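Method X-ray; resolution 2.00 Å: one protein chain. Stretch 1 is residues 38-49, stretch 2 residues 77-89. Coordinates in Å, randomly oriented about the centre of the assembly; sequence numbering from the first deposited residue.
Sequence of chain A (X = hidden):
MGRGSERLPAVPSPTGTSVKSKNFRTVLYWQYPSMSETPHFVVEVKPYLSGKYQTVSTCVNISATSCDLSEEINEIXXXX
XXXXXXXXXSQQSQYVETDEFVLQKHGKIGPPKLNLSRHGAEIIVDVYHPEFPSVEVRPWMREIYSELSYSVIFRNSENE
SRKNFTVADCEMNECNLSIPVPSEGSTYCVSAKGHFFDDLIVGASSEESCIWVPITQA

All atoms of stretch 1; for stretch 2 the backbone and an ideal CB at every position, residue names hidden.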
# COMPACT_ATOMS: atom_id res chain seq x y z
N THR A 38 28.82 1.12 17.24
CA THR A 38 27.52 1.18 16.66
C THR A 38 27.38 2.35 15.70
O THR A 38 27.42 3.49 16.08
CB THR A 38 26.43 1.24 17.72
OG1 THR A 38 26.78 2.20 18.70
CG2 THR A 38 26.25 -0.12 18.40
N PRO A 39 27.22 2.00 14.44
CA PRO A 39 26.99 2.96 13.38
C PRO A 39 25.66 3.68 13.51
O PRO A 39 24.74 3.17 14.07
CB PRO A 39 26.97 2.10 12.13
CG PRO A 39 27.40 0.83 12.49
CD PRO A 39 27.29 0.64 13.93
N HIS A 40 25.62 4.90 13.03
CA HIS A 40 24.35 5.62 12.89
C HIS A 40 24.23 6.05 11.44
O HIS A 40 25.21 6.05 10.70
CB HIS A 40 24.30 6.83 13.82
CG HIS A 40 24.28 6.48 15.27
ND1 HIS A 40 25.41 6.05 15.94
CD2 HIS A 40 23.28 6.50 16.18
CE1 HIS A 40 25.10 5.82 17.21
NE2 HIS A 40 23.81 6.09 17.38
N PHE A 41 23.03 6.41 11.01
CA PHE A 41 22.81 6.68 9.60
C PHE A 41 22.09 8.00 9.35
O PHE A 41 21.41 8.53 10.23
CB PHE A 41 22.05 5.53 8.94
CG PHE A 41 22.70 4.19 9.12
CD1 PHE A 41 23.80 3.83 8.36
CD2 PHE A 41 22.22 3.28 10.05
CE1 PHE A 41 24.42 2.60 8.53
CE2 PHE A 41 22.82 2.04 10.23
CZ PHE A 41 23.92 1.70 9.47
N VAL A 42 22.27 8.55 8.15
CA VAL A 42 21.53 9.74 7.74
C VAL A 42 20.86 9.51 6.40
O VAL A 42 21.52 9.16 5.42
CB VAL A 42 22.45 10.98 7.64
CG1 VAL A 42 21.62 12.20 7.29
CG2 VAL A 42 23.19 11.20 8.95
N VAL A 43 19.55 9.72 6.36
CA VAL A 43 18.77 9.49 5.15
C VAL A 43 18.32 10.81 4.54
O VAL A 43 17.85 11.70 5.26
CB VAL A 43 17.51 8.65 5.44
CG1 VAL A 43 16.71 8.44 4.17
CG2 VAL A 43 17.89 7.32 6.08
N GLU A 44 18.48 10.94 3.23
CA GLU A 44 17.97 12.11 2.52
C GLU A 44 16.97 11.73 1.42
O GLU A 44 17.01 10.62 0.88
CB GLU A 44 19.13 12.89 1.90
CG GLU A 44 20.11 13.41 2.93
CD GLU A 44 21.06 14.42 2.33
OE1 GLU A 44 21.62 14.16 1.24
OE2 GLU A 44 21.25 15.49 2.96
N VAL A 45 16.08 12.66 1.11
CA VAL A 45 15.11 12.47 0.04
C VAL A 45 15.23 13.56 -1.04
O VAL A 45 15.46 14.71 -0.72
CB VAL A 45 13.69 12.47 0.60
CG1 VAL A 45 13.44 13.73 1.41
CG2 VAL A 45 12.66 12.32 -0.52
N LYS A 46 15.14 13.20 -2.29
CA LYS A 46 15.12 14.15 -3.38
C LYS A 46 13.70 14.19 -4.02
O LYS A 46 13.33 13.31 -4.72
CB LYS A 46 16.20 13.82 -4.38
CG LYS A 46 16.18 14.66 -5.60
CD LYS A 46 17.43 14.65 -6.38
CE LYS A 46 17.77 13.32 -6.99
NZ LYS A 46 18.52 13.36 -8.19
N PRO A 47 12.93 15.23 -3.70
CA PRO A 47 11.57 15.39 -4.23
C PRO A 47 11.63 15.94 -5.64
O PRO A 47 12.61 16.60 -5.99
CB PRO A 47 10.96 16.45 -3.30
CG PRO A 47 11.98 16.69 -2.22
CD PRO A 47 13.29 16.32 -2.79
N TYR A 48 10.60 15.70 -6.44
CA TYR A 48 10.66 16.03 -7.86
C TYR A 48 10.72 17.54 -8.14
O TYR A 48 11.41 17.97 -9.06
CB TYR A 48 9.50 15.38 -8.62
CG TYR A 48 8.29 16.28 -8.83
CD1 TYR A 48 8.10 16.94 -10.04
CD2 TYR A 48 7.35 16.47 -7.82
CE1 TYR A 48 7.01 17.77 -10.24
CE2 TYR A 48 6.25 17.29 -8.01
CZ TYR A 48 6.09 17.94 -9.23
OH TYR A 48 5.01 18.77 -9.44
N LEU A 49 10.02 18.32 -7.33
CA LEU A 49 9.91 19.77 -7.55
C LEU A 49 11.23 20.50 -7.43
O LEU A 49 11.60 21.26 -8.32
CB LEU A 49 8.91 20.40 -6.58
CG LEU A 49 7.47 20.49 -7.09
CD1 LEU A 49 6.52 21.01 -6.02
CD2 LEU A 49 7.40 21.34 -8.35
N UNK A 77 2.46 10.21 -8.69
CA UNK A 77 2.91 10.06 -10.08
C UNK A 77 4.34 10.52 -10.35
O UNK A 77 4.99 10.02 -11.26
CB UNK A 77 1.97 10.84 -11.00
N UNK A 78 4.83 11.46 -9.55
CA UNK A 78 6.19 11.95 -9.77
C UNK A 78 7.20 11.08 -9.02
O UNK A 78 6.83 10.29 -8.15
CB UNK A 78 6.31 13.41 -9.33
N UNK A 79 8.48 11.24 -9.37
CA UNK A 79 9.55 10.39 -8.87
C UNK A 79 10.20 10.92 -7.58
O UNK A 79 10.16 12.13 -7.29
CB UNK A 79 10.62 10.23 -9.95
N UNK A 80 10.77 10.01 -6.81
CA UNK A 80 11.55 10.35 -5.63
C UNK A 80 12.83 9.52 -5.67
O UNK A 80 12.83 8.40 -6.18
CB UNK A 80 10.76 10.10 -4.34
N UNK A 81 13.91 10.07 -5.13
CA UNK A 81 15.09 9.29 -4.86
C UNK A 81 15.40 9.43 -3.37
O UNK A 81 15.04 10.43 -2.74
CB UNK A 81 16.27 9.74 -5.73
N UNK A 82 16.05 8.41 -2.81
CA UNK A 82 16.48 8.48 -1.41
C UNK A 82 17.93 8.04 -1.33
O UNK A 82 18.42 7.34 -2.21
CB UNK A 82 15.60 7.61 -0.51
N UNK A 83 18.62 8.45 -0.27
CA UNK A 83 20.01 8.04 -0.12
C UNK A 83 20.41 7.99 1.35
O UNK A 83 19.84 8.68 2.19
CB UNK A 83 20.93 8.99 -0.89
N UNK A 84 21.40 7.16 1.66
CA UNK A 84 21.80 6.99 3.05
C UNK A 84 23.30 6.97 3.17
O UNK A 84 23.98 6.33 2.38
CB UNK A 84 21.21 5.71 3.64
N UNK A 85 23.82 7.63 4.20
CA UNK A 85 25.24 7.51 4.51
C UNK A 85 25.37 6.97 5.93
O UNK A 85 24.47 7.13 6.74
CB UNK A 85 25.96 8.85 4.36
N UNK A 86 26.52 6.36 6.21
CA UNK A 86 26.81 5.82 7.54
C UNK A 86 27.80 6.68 8.31
O UNK A 86 28.76 7.21 7.74
CB UNK A 86 27.35 4.40 7.42
N UNK A 87 27.57 6.81 9.61
CA UNK A 87 28.51 7.49 10.48
C UNK A 87 29.08 6.52 11.50
O UNK A 87 28.34 5.87 12.25
CB UNK A 87 27.84 8.67 11.18
N UNK A 88 30.40 6.43 11.52
CA UNK A 88 31.13 5.50 12.38
C UNK A 88 32.20 6.27 13.14
O UNK A 88 33.23 6.64 12.58
CB UNK A 88 31.75 4.36 11.57
N UNK A 89 31.95 6.52 14.42
CA UNK A 89 32.82 7.38 15.19
C UNK A 89 32.89 8.75 14.54
O UNK A 89 31.87 9.39 14.29
CB UNK A 89 34.22 6.77 15.32

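Position 77 has nothing of stretch 1 within 5.5 Å of its ideal CB. Stretch 1 sets no demand, and many residues would suit. It is Phe77, which makes no contact here.

At position 78, CA-to-CB points toward stretch 1, and the ideal CB lies 3.5 Å from Tyr48 CG. A flat side chain could lie over that ring; an aliphatic one could also cover it. The residue is His78. Its ring stacks face to face on Tyr48, centroids 3.6 Å apart and planes at 12°. His78 CB also sits over the Tyr48 ring face, 3.8 Å from its centroid.

Position 79 points sideways, with Tyr48 CB 5.4 Å from the ideal CB. Small or polar residues would do, as would others. It is Ser79. Its backbone does the work: one water accepts from Tyr48 N (2.8 Å) and donates to Ser79 O (2.5 Å).

Position 80 also points sideways. Val45 CG2 is 4.8 Å from the ideal CB and Pro47 CA 5.4 Å, so an apolar or aromatic residue fits. Tyr80 is found. Its CD1 lies 3.9 Å from Val45 CG2, which meets the ring at its edge, and its CE1 is 4.3 Å from Pro47 CB.

Position 81 is paired with Lys46, whose CE is 4.1 Å from the ideal CB. An acid could answer the amine, and an aromatic could receive the cation. Trp81 takes the second course: Lys46 NZ is 5.0 Å from the centroid of its six-membered ring, an off-centre cation-pi contact. Lys46 N donates to Trp81 O (2.8 Å); the return bond, Trp81 N to Lys46 O (3.3 Å), is weak.

Position 82 shares a sheet face with Val43 and Val45. Apolar residues suit it, branched or aromatic. Phe82 brings CE2 to 3.4 Å from Val45 CG2.

Position 83 pairs with Glu44 on the other face. The carboxylate invites a long basic side chain, Lys or Arg. Arg83 extends to form a salt bridge: NE is 2.7 Å and NH2 2.8 Å from Glu44 OE1, so one oxygen receives both donors.

Position 84 lies beside Val43 and Phe41, on the face with position 82. An apolar residue, aliphatic or perhaps aromatic, would suit. Ile84 places CG2 3.9 Å from Phe41 CB and CG1 4.0 Å from Val43 CG2.

Position 85 pairs with Val42, whose side chain is all carbon; aliphatic or long side chains would serve. In Lys85, CE packs 3.8 Å from Val42 CB, while NZ bonds elsewhere in the structure.

At position 86 the ideal CB is already 3.6 Å from Phe41 CE1. A small residue suits this close approach. Ala86 supplies just that methyl.

Position 87 pairs with His40, near Val42. A branched aliphatic fits. Ile87 sets CD1 3.7 Å from Val42 CG2, and its N donates to His40 O (2.7 Å).

Position 88 points sideways, near Pro39; modest apolar residues suit. Val88 CG2 reaches Pro39 CB at 4.1 Å.

Position 89 has positive phi (59/-126), which favours glycine. It is Gly89.

Stretch 2 (77-89) FHSYWFRIKAIVG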
# COMPACT_ATOMS: atom_id res chain seq x y z
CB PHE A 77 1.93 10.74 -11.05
CG PHE A 77 0.55 10.13 -11.02
CD1 PHE A 77 0.36 8.82 -11.41
CD2 PHE A 77 -0.54 10.86 -10.59
CE1 PHE A 77 -0.90 8.24 -11.38
CE2 PHE A 77 -1.81 10.29 -10.55
CZ PHE A 77 -1.98 8.98 -10.95
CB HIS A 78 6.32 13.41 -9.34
CG HIS A 78 5.41 14.33 -10.08
ND1 HIS A 78 5.52 14.55 -11.44
CD2 HIS A 78 4.39 15.10 -9.66
CE1 HIS A 78 4.59 15.41 -11.82
NE2 HIS A 78 3.90 15.77 -10.76
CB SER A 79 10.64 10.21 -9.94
OG SER A 79 10.12 9.61 -11.12
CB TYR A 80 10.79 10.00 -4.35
CG TYR A 80 9.63 10.91 -3.98
CD1 TYR A 80 9.80 12.00 -3.13
CD2 TYR A 80 8.35 10.65 -4.46
CE1 TYR A 80 8.73 12.81 -2.78
CE2 TYR A 80 7.27 11.46 -4.10
CZ TYR A 80 7.48 12.54 -3.27
OH TYR A 80 6.41 13.33 -2.94
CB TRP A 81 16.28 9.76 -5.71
CG TRP A 81 16.22 9.27 -7.12
CD1 TRP A 81 16.84 8.17 -7.64
CD2 TRP A 81 15.48 9.86 -8.19
NE1 TRP A 81 16.53 8.04 -8.97
CE2 TRP A 81 15.70 9.07 -9.33
CE3 TRP A 81 14.65 10.98 -8.30
CZ2 TRP A 81 15.13 9.36 -10.57
CZ3 TRP A 81 14.09 11.27 -9.53
CH2 TRP A 81 14.33 10.46 -10.64
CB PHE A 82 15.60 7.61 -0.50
CG PHE A 82 14.13 7.81 -0.71
CD1 PHE A 82 13.42 6.97 -1.56
CD2 PHE A 82 13.45 8.83 -0.06
CE1 PHE A 82 12.06 7.14 -1.76
CE2 PHE A 82 12.10 9.02 -0.26
CZ PHE A 82 11.40 8.17 -1.11
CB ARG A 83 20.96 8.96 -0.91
CG ARG A 83 21.13 10.36 -0.34
CD ARG A 83 22.06 11.18 -1.24
NE ARG A 83 22.29 12.55 -0.78
CZ ARG A 83 23.06 13.42 -1.44
NH1 ARG A 83 23.65 13.06 -2.57
NH2 ARG A 83 23.23 14.65 -0.97
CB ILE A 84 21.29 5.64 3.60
CG1 ILE A 84 19.83 5.39 3.20
CG2 ILE A 84 21.49 5.59 5.12
CD1 ILE A 84 19.62 4.15 2.38
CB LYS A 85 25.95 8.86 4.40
CG LYS A 85 25.49 9.88 5.44
CD LYS A 85 26.36 11.13 5.41
CE LYS A 85 25.75 12.23 6.28
NZ LYS A 85 26.58 13.46 6.32
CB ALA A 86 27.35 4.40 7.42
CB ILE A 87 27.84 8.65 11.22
CG1 ILE A 87 27.11 9.55 10.23
CG2 ILE A 87 28.88 9.43 12.01
CD1 ILE A 87 26.23 10.59 10.89
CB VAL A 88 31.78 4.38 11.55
CG1 VAL A 88 32.84 3.65 12.36
CG2 VAL A 88 30.73 3.42 11.03
O HOH W 1 8.63 13.76 -6.16
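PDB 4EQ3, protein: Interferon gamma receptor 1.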